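Local coordinates for hypothetical protein (Enterococcus faecalis, PDB 2OX7), which is of unknown function but carries a YopX protein domain and folds largely as antiparallel beta-sheets with very little helix, at residues E16-V21 / F63-M68; R99-I104 / L132-I137. All coordinates share one frame; numbering follows the deposited sequence.

Near the N terminus, strand 7-11 becomes the middle of a three-stranded sheet and strand 16-19 joins one side of it. The chain then turns a corner at N20 and builds a second sheet from strands 21-25, 31-41 and 46-56. It returns as strand 65-71 on the other side of strand 7-11. Contact 1 closes this 41-residue excursion. Contact 2 follows in series, neither nesting nor crossing with it. It closes a 27-residue loop that includes strand 110-113 and helix 122-126, and ties two strands of a separate four-stranded sheet. The two centres lie 19 Å apart. The contacts still touch, where M17 CE packs 3.4 Å from N136 OD1.

Contact 1 (E16-V21 / F63-M68); sequences EMLENV and FPYVIM
M17 and L18 meet M68 and Y65 across the middle strand of a three-stranded antiparallel beta-sheet. V21 reaches I67 from just past the corner at N20, at the start of strand 21-25. Strands 16-19 and 65-71 are the outer strands of the sheet and strand 7-11 runs between them. No hydrogen bond joins the two segments directly. Their backbones bond to the middle strand instead, L18 with A9 and M68 with R8 among others. Side chains bridge the gap on both faces.

On one face two selenomethionines meet. M17 has CG anti to its backbone N (chi1 -174°), and its chain then bends twice. The bends bring M17 SE to 3.7 Å from M68 CE. M68 is buried and also packs on R8, W10 and H138.

The other face carries two apolar pairs. V21 CG2 lies 3.9 Å from I67 CD1. V21 is buried, and it also rests on I34 of the second sheet. The solvent side is at L18 and Y65, which are both partly exposed. L18 CD1 approaches the ring obliquely, 3.9 Å from Y65 CE1. Beyond L18, Y65 OH hydrogen-bonds to D55 OD2. The far edge of the Y65 ring meets F63, with Y65 CD2 over the centre of the F63 ring, 3.4 Å above its plane.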
loop_
_atom_site.group_PDB
_atom_site.type_symbol
_atom_site.label_atom_id
_atom_site.label_comp_id
_atom_site.label_asym_id
_atom_site.label_seq_id
_atom_site.Cartn_x
_atom_site.Cartn_y
_atom_site.Cartn_z
ATOM N N GLU A 16 -31.825 4.428 -11.179
ATOM C CA GLU A 16 -31.816 2.977 -11.045
ATOM C C GLU A 16 -30.360 2.482 -11.203
ATOM O O GLU A 16 -29.579 3.096 -11.927
ATOM C CB GLU A 16 -32.690 2.295 -12.119
ATOM C CG GLU A 16 -34.069 2.946 -12.411
ATOM C CD GLU A 16 -35.122 2.701 -11.322
ATOM O OE1 GLU A 16 -35.398 1.517 -11.004
ATOM O OE2 GLU A 16 -35.708 3.699 -10.815
HETATM N N MSE A 17 -30.022 1.387 -10.525
HETATM C CA MSE A 17 -28.730 0.698 -10.731
HETATM C C MSE A 17 -28.918 -0.402 -11.755
HETATM O O MSE A 17 -29.804 -1.241 -11.628
HETATM C CB MSE A 17 -28.196 0.093 -9.428
HETATM C CG MSE A 17 -26.784 -0.505 -9.557
HETATM SE SE MSE A 17 -25.497 0.925 -9.695
HETATM C CE MSE A 17 -25.471 1.569 -7.803
ATOM N N LEU A 18 -28.062 -0.419 -12.759
ATOM C CA LEU A 18 -28.078 -1.465 -13.762
ATOM C C LEU A 18 -26.933 -2.400 -13.510
ATOM O O LEU A 18 -25.786 -1.939 -13.430
ATOM C CB LEU A 18 -27.889 -0.838 -15.134
ATOM C CG LEU A 18 -28.893 0.267 -15.479
ATOM C CD1 LEU A 18 -28.537 0.823 -16.847
ATOM C CD2 LEU A 18 -30.319 -0.256 -15.457
ATOM N N GLU A 19 -27.216 -3.703 -13.429
ATOM C CA GLU A 19 -26.152 -4.672 -13.186
ATOM C C GLU A 19 -25.566 -5.229 -14.463
ATOM O O GLU A 19 -26.234 -5.282 -15.503
ATOM C CB GLU A 19 -26.635 -5.814 -12.288
ATOM C CG GLU A 19 -27.184 -5.350 -10.960
ATOM C CD GLU A 19 -26.126 -4.696 -10.068
ATOM O OE1 GLU A 19 -24.915 -4.998 -10.212
ATOM O OE2 GLU A 19 -26.519 -3.878 -9.210
ATOM N N ASN A 20 -24.308 -5.651 -14.370
ATOM C CA ASN A 20 -23.657 -6.427 -15.396
ATOM C C ASN A 20 -23.765 -5.814 -16.779
ATOM O O ASN A 20 -24.171 -6.487 -17.744
ATOM C CB ASN A 20 -24.158 -7.870 -15.383
ATOM C CG ASN A 20 -23.027 -8.868 -15.410
ATOM O OD1 ASN A 20 -23.209 -10.034 -15.039
ATOM N ND2 ASN A 20 -21.853 -8.433 -15.871
ATOM N N VAL A 21 -23.360 -4.549 -16.868
ATOM C CA VAL A 21 -23.362 -3.767 -18.126
ATOM C C VAL A 21 -22.006 -3.820 -18.831
ATOM O O VAL A 21 -20.978 -4.107 -18.197
ATOM C CB VAL A 21 -23.738 -2.266 -17.899
ATOM C CG1 VAL A 21 -25.060 -2.113 -17.127
ATOM C CG2 VAL A 21 -22.610 -1.459 -17.202
ATOM N N PHE A 63 -24.493 12.145 -21.027
ATOM C CA PHE A 63 -24.818 10.734 -20.895
ATOM C C PHE A 63 -24.992 10.422 -19.408
ATOM O O PHE A 63 -24.054 10.582 -18.638
ATOM C CB PHE A 63 -23.703 9.906 -21.526
ATOM C CG PHE A 63 -24.104 8.505 -21.883
ATOM C CD1 PHE A 63 -25.286 8.249 -22.574
ATOM C CD2 PHE A 63 -23.287 7.431 -21.534
ATOM C CE1 PHE A 63 -25.647 6.942 -22.912
ATOM C CE2 PHE A 63 -23.640 6.128 -21.869
ATOM C CZ PHE A 63 -24.817 5.882 -22.565
ATOM N N PRO A 64 -26.210 10.021 -18.994
ATOM C CA PRO A 64 -26.550 10.000 -17.564
ATOM C C PRO A 64 -26.202 8.686 -16.855
ATOM O O PRO A 64 -26.957 8.227 -16.006
ATOM C CB PRO A 64 -28.064 10.170 -17.596
ATOM C CG PRO A 64 -28.472 9.398 -18.802
ATOM C CD PRO A 64 -27.356 9.578 -19.815
ATOM N N TYR A 65 -25.083 8.079 -17.214
ATOM C CA TYR A 65 -24.694 6.795 -16.624
ATOM C C TYR A 65 -23.334 6.933 -15.967
ATOM O O TYR A 65 -22.421 7.534 -16.545
ATOM C CB TYR A 65 -24.657 5.702 -17.681
ATOM C CG TYR A 65 -25.992 5.466 -18.356
ATOM C CD1 TYR A 65 -26.905 4.553 -17.848
ATOM C CD2 TYR A 65 -26.343 6.176 -19.511
ATOM C CE1 TYR A 65 -28.130 4.340 -18.471
ATOM C CE2 TYR A 65 -27.557 5.972 -20.139
ATOM C CZ TYR A 65 -28.450 5.061 -19.618
ATOM O OH TYR A 65 -29.660 4.852 -20.262
ATOM N N VAL A 66 -23.218 6.395 -14.752
ATOM C CA VAL A 66 -21.975 6.461 -13.980
ATOM C C VAL A 66 -21.503 5.020 -13.826
ATOM O O VAL A 66 -22.218 4.213 -13.226
ATOM C CB VAL A 66 -22.224 7.096 -12.594
ATOM C CG1 VAL A 66 -20.978 7.007 -11.712
ATOM C CG2 VAL A 66 -22.696 8.560 -12.736
ATOM N N ILE A 67 -20.329 4.692 -14.365
ATOM C CA ILE A 67 -19.830 3.302 -14.338
ATOM C C ILE A 67 -18.989 3.047 -13.078
ATOM O O ILE A 67 -18.257 3.954 -12.615
ATOM C CB ILE A 67 -18.989 2.967 -15.586
ATOM C CG1 ILE A 67 -19.817 3.158 -16.854
ATOM C CG2 ILE A 67 -18.485 1.513 -15.560
ATOM C CD1 ILE A 67 -20.869 2.065 -17.095
HETATM N N MSE A 68 -19.113 1.820 -12.546
HETATM C CA MSE A 68 -18.342 1.375 -11.374
HETATM C C MSE A 68 -17.894 -0.033 -11.662
HETATM O O MSE A 68 -18.679 -0.839 -12.185
HETATM C CB MSE A 68 -19.197 1.407 -10.104
HETATM C CG MSE A 68 -19.537 2.813 -9.623
HETATM SE SE MSE A 68 -21.175 2.763 -8.522
HETATM C CE MSE A 68 -22.498 3.090 -9.970
#

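Contact 2 (R99-I104 / L132-I137); sequences RSMHEI and LVIGNI
Within the four-stranded antiparallel sheet of this chain, M101 meets I134 and E103 meets I137. Strands 101-107 and 131-136 flank strand 85-89, so the contact spans the strand between them. It is a surface contact made by side chains alone, with no hydrogen bond between the segments.

The side chain of M101, a selenomethionine, runs straight out, and M101 CE comes within 3.5 Å of I134 CD1. The two side chains cross at about a right angle. V88 of the middle strand touches both, so this apolar group sits over the sheet. I134 is exposed.

E103 and I137 form the second pair, where the chain leaves strand 131-136. The E103 chain is fully stretched (chi1 -180°, chi2 -179°), which lays its aliphatic part and carboxylate carbon against a methyl. E103 CG is 3.7 Å from I137 CG2. The carboxylate also lies close to that of E114, a like-charged neighbour that may raise its proton affinity. The closest approach of this pair is E103 CD to I137 CG2, 3.5 Å, while E103 OE1 lies 3.6 Å from I137 CD1.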
loop_
_atom_site.group_PDB
_atom_site.type_symbol
_atom_site.label_atom_id
_atom_site.label_comp_id
_atom_site.label_asym_id
_atom_site.label_seq_id
_atom_site.Cartn_x
_atom_site.Cartn_y
_atom_site.Cartn_z
ATOM N N ARG A 99 -22.241 2.128 13.517
ATOM C CA ARG A 99 -20.950 1.561 13.146
ATOM C C ARG A 99 -20.314 2.465 12.081
ATOM O O ARG A 99 -21.026 3.132 11.353
ATOM C CB ARG A 99 -21.164 0.112 12.699
ATOM C CG ARG A 99 -21.749 -0.707 13.861
ATOM C CD ARG A 99 -21.909 -2.183 13.580
ATOM N NE ARG A 99 -22.954 -2.393 12.583
ATOM C CZ ARG A 99 -23.444 -3.581 12.252
ATOM N NH1 ARG A 99 -22.994 -4.672 12.846
ATOM N NH2 ARG A 99 -24.377 -3.665 11.318
ATOM N N SER A 100 -18.983 2.528 12.008
ATOM C CA SER A 100 -18.333 3.478 11.087
ATOM C C SER A 100 -18.353 2.925 9.669
ATOM O O SER A 100 -18.213 1.726 9.465
ATOM C CB SER A 100 -16.891 3.739 11.489
ATOM O OG SER A 100 -16.209 2.495 11.515
HETATM N N MSE A 101 -18.508 3.814 8.705
HETATM C CA MSE A 101 -18.758 3.404 7.319
HETATM C C MSE A 101 -17.645 3.915 6.450
HETATM O O MSE A 101 -17.095 4.986 6.715
HETATM C CB MSE A 101 -20.087 3.974 6.850
HETATM C CG MSE A 101 -21.230 3.324 7.543
HETATM SE SE MSE A 101 -22.903 4.161 7.143
HETATM C CE MSE A 101 -23.896 3.111 8.399
ATOM N N HIS A 102 -17.305 3.169 5.401
ATOM C CA HIS A 102 -16.251 3.611 4.526
ATOM C C HIS A 102 -16.608 3.283 3.092
ATOM O O HIS A 102 -17.010 2.177 2.789
ATOM C CB HIS A 102 -14.945 2.901 4.890
ATOM C CG HIS A 102 -14.668 2.929 6.361
ATOM N ND1 HIS A 102 -14.001 3.961 6.964
ATOM C CD2 HIS A 102 -15.028 2.080 7.348
ATOM C CE1 HIS A 102 -13.938 3.745 8.264
ATOM N NE2 HIS A 102 -14.543 2.603 8.523
ATOM N N GLU A 103 -16.470 4.272 2.240
ATOM C CA GLU A 103 -16.735 4.184 0.812
ATOM C C GLU A 103 -15.550 3.557 0.058
ATOM O O GLU A 103 -14.371 3.845 0.356
ATOM C CB GLU A 103 -16.889 5.621 0.313
ATOM C CG GLU A 103 -17.175 5.783 -1.134
ATOM C CD GLU A 103 -17.281 7.273 -1.533
ATOM O OE1 GLU A 103 -17.189 7.527 -2.730
ATOM O OE2 GLU A 103 -17.406 8.169 -0.645
ATOM N N ILE A 104 -15.841 2.737 -0.935
ATOM C CA ILE A 104 -14.799 2.178 -1.791
ATOM C C ILE A 104 -14.528 3.106 -2.949
ATOM O O ILE A 104 -15.463 3.549 -3.682
ATOM C CB ILE A 104 -15.194 0.773 -2.287
ATOM C CG1 ILE A 104 -15.516 -0.132 -1.085
ATOM C CG2 ILE A 104 -14.100 0.160 -3.180
ATOM C CD1 ILE A 104 -14.367 -0.259 -0.040
ATOM N N LEU A 132 -19.092 -5.702 5.774
ATOM C CA LEU A 132 -20.262 -5.990 4.954
ATOM C C LEU A 132 -20.623 -4.783 4.100
ATOM O O LEU A 132 -20.536 -3.673 4.576
ATOM C CB LEU A 132 -21.426 -6.325 5.872
ATOM C CG LEU A 132 -21.442 -7.715 6.537
ATOM C CD1 LEU A 132 -22.642 -7.817 7.496
ATOM C CD2 LEU A 132 -21.552 -8.793 5.450
ATOM N N VAL A 133 -21.037 -5.023 2.861
ATOM C CA VAL A 133 -21.549 -3.950 1.994
ATOM C C VAL A 133 -22.973 -3.612 2.491
ATOM O O VAL A 133 -23.850 -4.482 2.492
ATOM C CB VAL A 133 -21.702 -4.411 0.574
ATOM C CG1 VAL A 133 -22.317 -3.270 -0.299
ATOM C CG2 VAL A 133 -20.323 -4.772 -0.024
ATOM N N ILE A 134 -23.209 -2.358 2.830
ATOM C CA ILE A 134 -24.553 -1.986 3.310
ATOM C C ILE A 134 -25.252 -0.924 2.445
ATOM O O ILE A 134 -26.302 -0.397 2.820
ATOM C CB ILE A 134 -24.514 -1.592 4.755
ATOM C CG1 ILE A 134 -23.573 -0.381 4.979
ATOM C CG2 ILE A 134 -24.299 -2.850 5.607
ATOM C CD1 ILE A 134 -23.890 0.322 6.262
ATOM N N GLY A 135 -24.692 -0.677 1.278
ATOM C CA GLY A 135 -25.262 0.278 0.321
ATOM C C GLY A 135 -24.185 0.880 -0.549
ATOM O O GLY A 135 -23.026 0.395 -0.600
ATOM N N ASN A 136 -24.564 1.916 -1.287
ATOM C CA ASN A 136 -23.599 2.601 -2.108
ATOM C C ASN A 136 -23.966 4.070 -2.160
ATOM O O ASN A 136 -25.072 4.471 -1.749
ATOM C CB ASN A 136 -23.486 1.963 -3.481
ATOM C CG ASN A 136 -24.783 2.082 -4.311
ATOM O OD1 ASN A 136 -25.088 3.135 -4.832
ATOM N ND2 ASN A 136 -25.518 0.974 -4.444
ATOM N N ILE A 137 -23.023 4.856 -2.643
ATOM C CA ILE A 137 -23.107 6.306 -2.603
ATOM C C ILE A 137 -24.207 6.860 -3.509
ATOM O O ILE A 137 -24.650 7.992 -3.315
ATOM C CB ILE A 137 -21.715 6.962 -2.944
ATOM C CG1 ILE A 137 -21.279 6.572 -4.347
ATOM C CG2 ILE A 137 -20.694 6.557 -1.888
ATOM C CD1 ILE A 137 -20.062 7.350 -4.908
#